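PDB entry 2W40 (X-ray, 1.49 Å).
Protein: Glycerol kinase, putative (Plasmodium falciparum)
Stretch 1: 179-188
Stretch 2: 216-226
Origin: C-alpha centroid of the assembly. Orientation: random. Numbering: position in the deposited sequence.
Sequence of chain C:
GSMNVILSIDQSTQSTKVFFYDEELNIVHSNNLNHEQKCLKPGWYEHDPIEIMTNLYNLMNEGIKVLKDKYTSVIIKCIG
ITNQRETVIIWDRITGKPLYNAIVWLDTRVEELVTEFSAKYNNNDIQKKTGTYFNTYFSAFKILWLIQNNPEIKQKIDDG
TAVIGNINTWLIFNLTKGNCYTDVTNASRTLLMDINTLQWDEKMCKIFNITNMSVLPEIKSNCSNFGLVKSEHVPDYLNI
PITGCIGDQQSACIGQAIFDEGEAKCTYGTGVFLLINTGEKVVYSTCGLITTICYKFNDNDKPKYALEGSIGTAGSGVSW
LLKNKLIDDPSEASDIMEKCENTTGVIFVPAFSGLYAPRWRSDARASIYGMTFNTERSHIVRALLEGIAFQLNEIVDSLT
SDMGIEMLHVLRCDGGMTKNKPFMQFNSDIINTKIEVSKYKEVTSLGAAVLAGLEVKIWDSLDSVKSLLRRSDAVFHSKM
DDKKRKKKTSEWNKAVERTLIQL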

# COMPACT_ATOMS: atom_id res chain seq x y z
N ASN C 179 -9.63 -28.06 35.77
CA ASN C 179 -10.99 -28.25 35.25
C ASN C 179 -10.99 -28.04 33.73
O ASN C 179 -10.32 -27.17 33.23
CB ASN C 179 -12.01 -27.28 35.86
CG ASN C 179 -12.20 -27.47 37.36
OD1 ASN C 179 -11.71 -28.42 37.96
ND2 ASN C 179 -13.02 -26.58 37.94
N CYS C 180 -11.78 -28.83 33.02
CA CYS C 180 -11.86 -28.80 31.58
C CYS C 180 -13.33 -28.56 31.19
O CYS C 180 -14.21 -29.50 31.13
CB CYS C 180 -11.41 -30.16 31.01
SG CYS C 180 -9.62 -30.49 31.16
N TYR C 181 -13.57 -27.28 30.90
CA TYR C 181 -14.87 -26.82 30.56
C TYR C 181 -14.83 -25.87 29.40
O TYR C 181 -13.89 -25.15 29.20
CB TYR C 181 -15.53 -26.04 31.73
CG TYR C 181 -15.86 -26.84 32.94
CD1 TYR C 181 -16.65 -27.93 32.87
CD2 TYR C 181 -15.50 -26.39 34.19
CE1 TYR C 181 -17.03 -28.63 33.99
CE2 TYR C 181 -15.86 -27.08 35.34
CZ TYR C 181 -16.63 -28.21 35.22
OH TYR C 181 -17.05 -28.89 36.34
N THR C 182 -15.95 -25.84 28.71
CA THR C 182 -16.26 -24.77 27.79
C THR C 182 -17.73 -24.38 28.00
O THR C 182 -18.39 -24.89 28.89
CB THR C 182 -16.00 -25.12 26.27
OG1 THR C 182 -15.99 -23.91 25.49
CG2 THR C 182 -16.96 -26.20 25.74
N ASP C 183 -18.14 -23.42 27.23
CA ASP C 183 -19.54 -22.96 27.23
C ASP C 183 -20.12 -23.08 25.85
O ASP C 183 -19.40 -23.21 24.83
CB ASP C 183 -19.66 -21.55 27.75
CG ASP C 183 -19.18 -20.55 26.76
OD1 ASP C 183 -17.96 -20.25 26.76
OD2 ASP C 183 -19.98 -20.13 25.89
N VAL C 184 -21.45 -23.14 25.78
CA VAL C 184 -22.12 -23.36 24.50
C VAL C 184 -21.78 -22.35 23.38
O VAL C 184 -21.76 -22.70 22.19
CB VAL C 184 -23.66 -23.32 24.68
CG1 VAL C 184 -24.25 -24.50 25.45
CG2 VAL C 184 -24.10 -22.02 25.31
N THR C 185 -21.49 -21.11 23.71
CA THR C 185 -21.09 -20.12 22.70
C THR C 185 -19.70 -20.40 22.08
O THR C 185 -19.59 -20.47 20.84
CB THR C 185 -21.21 -18.66 23.15
OG1 THR C 185 -20.21 -18.35 24.16
CG2 THR C 185 -22.65 -18.41 23.67
N ASN C 186 -18.71 -20.70 22.93
CA ASN C 186 -17.41 -21.07 22.44
C ASN C 186 -17.41 -22.41 21.71
O ASN C 186 -16.77 -22.53 20.66
CB ASN C 186 -16.39 -21.09 23.58
CG ASN C 186 -15.79 -19.67 23.85
OD1 ASN C 186 -15.07 -19.13 23.00
ND2 ASN C 186 -16.05 -19.13 25.01
N ALA C 187 -18.17 -23.37 22.23
CA ALA C 187 -18.26 -24.68 21.56
C ALA C 187 -18.83 -24.53 20.15
O ALA C 187 -18.48 -25.31 19.24
CB ALA C 187 -19.05 -25.72 22.35
N SER C 188 -19.71 -23.55 19.93
CA SER C 188 -20.38 -23.35 18.63
C SER C 188 -19.41 -22.78 17.53
O SER C 188 -19.79 -22.69 16.37
CB SER C 188 -21.59 -22.45 18.81
OG SER C 188 -21.23 -21.08 18.85
N LEU C 216 -12.11 -33.46 24.56
CA LEU C 216 -12.96 -32.28 24.49
C LEU C 216 -13.56 -31.98 25.86
O LEU C 216 -14.02 -32.88 26.55
CB LEU C 216 -13.99 -32.43 23.40
CG LEU C 216 -13.44 -32.59 21.97
CD1 LEU C 216 -14.59 -33.18 21.08
CD2 LEU C 216 -12.96 -31.30 21.44
N PRO C 217 -13.59 -30.71 26.22
CA PRO C 217 -14.16 -30.32 27.51
C PRO C 217 -15.66 -30.37 27.54
O PRO C 217 -16.30 -30.21 26.52
CB PRO C 217 -13.63 -28.86 27.66
CG PRO C 217 -13.62 -28.33 26.22
CD PRO C 217 -13.09 -29.57 25.44
N GLU C 218 -16.20 -30.50 28.75
CA GLU C 218 -17.64 -30.52 28.93
C GLU C 218 -18.26 -29.17 28.54
O GLU C 218 -17.74 -28.16 29.03
CB GLU C 218 -18.02 -30.80 30.39
CG GLU C 218 -19.53 -30.88 30.62
CD GLU C 218 -19.88 -31.06 32.10
OE1 GLU C 218 -18.98 -31.50 32.89
OE2 GLU C 218 -21.05 -30.79 32.45
N ILE C 219 -19.35 -29.20 27.81
CA ILE C 219 -20.06 -27.97 27.35
C ILE C 219 -21.08 -27.53 28.45
O ILE C 219 -21.96 -28.32 28.84
CB ILE C 219 -20.80 -28.17 26.00
CG1 ILE C 219 -19.79 -28.61 24.91
CG2 ILE C 219 -21.57 -26.89 25.54
CD1 ILE C 219 -20.45 -29.04 23.65
N LYS C 220 -20.85 -26.34 28.97
CA LYS C 220 -21.64 -25.79 30.06
C LYS C 220 -22.53 -24.67 29.57
O LYS C 220 -22.30 -24.08 28.55
CB LYS C 220 -20.72 -25.19 31.14
CG LYS C 220 -19.73 -26.22 31.77
CD LYS C 220 -20.20 -26.83 32.94
CE LYS C 220 -19.72 -26.11 34.18
NZ LYS C 220 -20.49 -26.71 35.33
N SER C 221 -23.52 -24.32 30.37
CA SER C 221 -24.30 -23.10 30.12
C SER C 221 -23.42 -21.88 30.52
O SER C 221 -22.32 -22.01 31.11
CB SER C 221 -25.65 -23.13 30.90
OG SER C 221 -25.37 -23.04 32.30
N ASN C 222 -23.85 -20.70 30.12
CA ASN C 222 -23.05 -19.51 30.34
C ASN C 222 -22.92 -19.03 31.81
O ASN C 222 -21.93 -18.42 32.17
CB ASN C 222 -23.55 -18.32 29.47
CG ASN C 222 -23.41 -18.59 27.97
OD1 ASN C 222 -24.38 -18.65 27.21
ND2 ASN C 222 -22.18 -18.80 27.56
N CYS C 223 -23.96 -19.29 32.61
CA CYS C 223 -23.91 -19.07 34.05
C CYS C 223 -23.79 -20.49 34.67
O CYS C 223 -24.68 -21.32 34.53
CB CYS C 223 -25.23 -18.48 34.46
SG CYS C 223 -25.58 -16.83 33.87
N SER C 224 -22.71 -20.77 35.37
CA SER C 224 -22.46 -22.14 35.85
C SER C 224 -21.38 -22.17 36.91
O SER C 224 -20.77 -21.19 37.16
CB SER C 224 -22.16 -23.09 34.64
OG SER C 224 -22.40 -24.47 34.99
N ASN C 225 -21.15 -23.31 37.54
CA ASN C 225 -20.02 -23.50 38.44
C ASN C 225 -18.88 -24.02 37.59
O ASN C 225 -18.83 -25.21 37.30
CB ASN C 225 -20.38 -24.50 39.49
CG ASN C 225 -19.27 -24.66 40.54
OD1 ASN C 225 -18.24 -24.05 40.41
ND2 ASN C 225 -19.53 -25.43 41.63
N PHE C 226 -18.01 -23.12 37.20
CA PHE C 226 -16.79 -23.49 36.47
C PHE C 226 -15.61 -23.89 37.36
O PHE C 226 -14.56 -24.35 36.84
CB PHE C 226 -16.39 -22.38 35.50
CG PHE C 226 -17.36 -22.16 34.38
CD1 PHE C 226 -17.31 -22.94 33.21
CD2 PHE C 226 -18.38 -21.21 34.50
CE1 PHE C 226 -18.30 -22.77 32.23
CE2 PHE C 226 -19.28 -21.02 33.49
CZ PHE C 226 -19.28 -21.80 32.40
O HOH W 1 -14.71 -31.99 31.01
O HOH W 2 -17.03 -27.27 38.64
O HOH W 3 -19.72 -29.41 36.27

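Four backbone hydrogen bonds define a parallel pairing of 181-183 with 218-220. Thr182 supplies the two shortest: its N donates to Glu218 O (2.9 Å, 174° at hydrogen, nearly linear), and its O accepts from Lys220 N (2.9 Å, 148°). The ladder extends at both ends, from Glu218 N to Cys180 O (3.3 Å) and from Val184 N to Lys220 O (3.0 Å). A water bridges the former pair, donating to Cys180 O at 2.5 Å and accepting from Glu218 N at 3.1 Å. Beyond the ladder, Asn179 ND2 donates to Phe226 O (2.9 Å, 161°).

Asp183 ends the strand and caps the helix that follows: its OD2 accepts from Asn186 N (3.3 Å) and, weakly, from Thr185 N (2.8 Å). The same OD2 takes a weak bond from Asn222 ND2 (3.1 Å, 122°).

Tyr181, Asp183, Glu218 and Lys220 share one sheet face. There the long aliphatic chain of Lys220 covers the Tyr181 ring, CE 3.7 Å and NZ 4.5 Å from its centroid (CH-pi and cation-pi), while NZ reaches Asn225 O (3.0 Å). The Phe226 edge points toward the Tyr181 ring face, planes at 82°.

On the face carrying Thr182 and Ile219, branched, apolar Ile219 reaches the helix: its CG2 meets Val184 CG1 at 3.6 Å and its CD1 meets Ala187 CB at 3.8 Å. The stretches bury 721 Å², both sides summed, Tyr181 covered most.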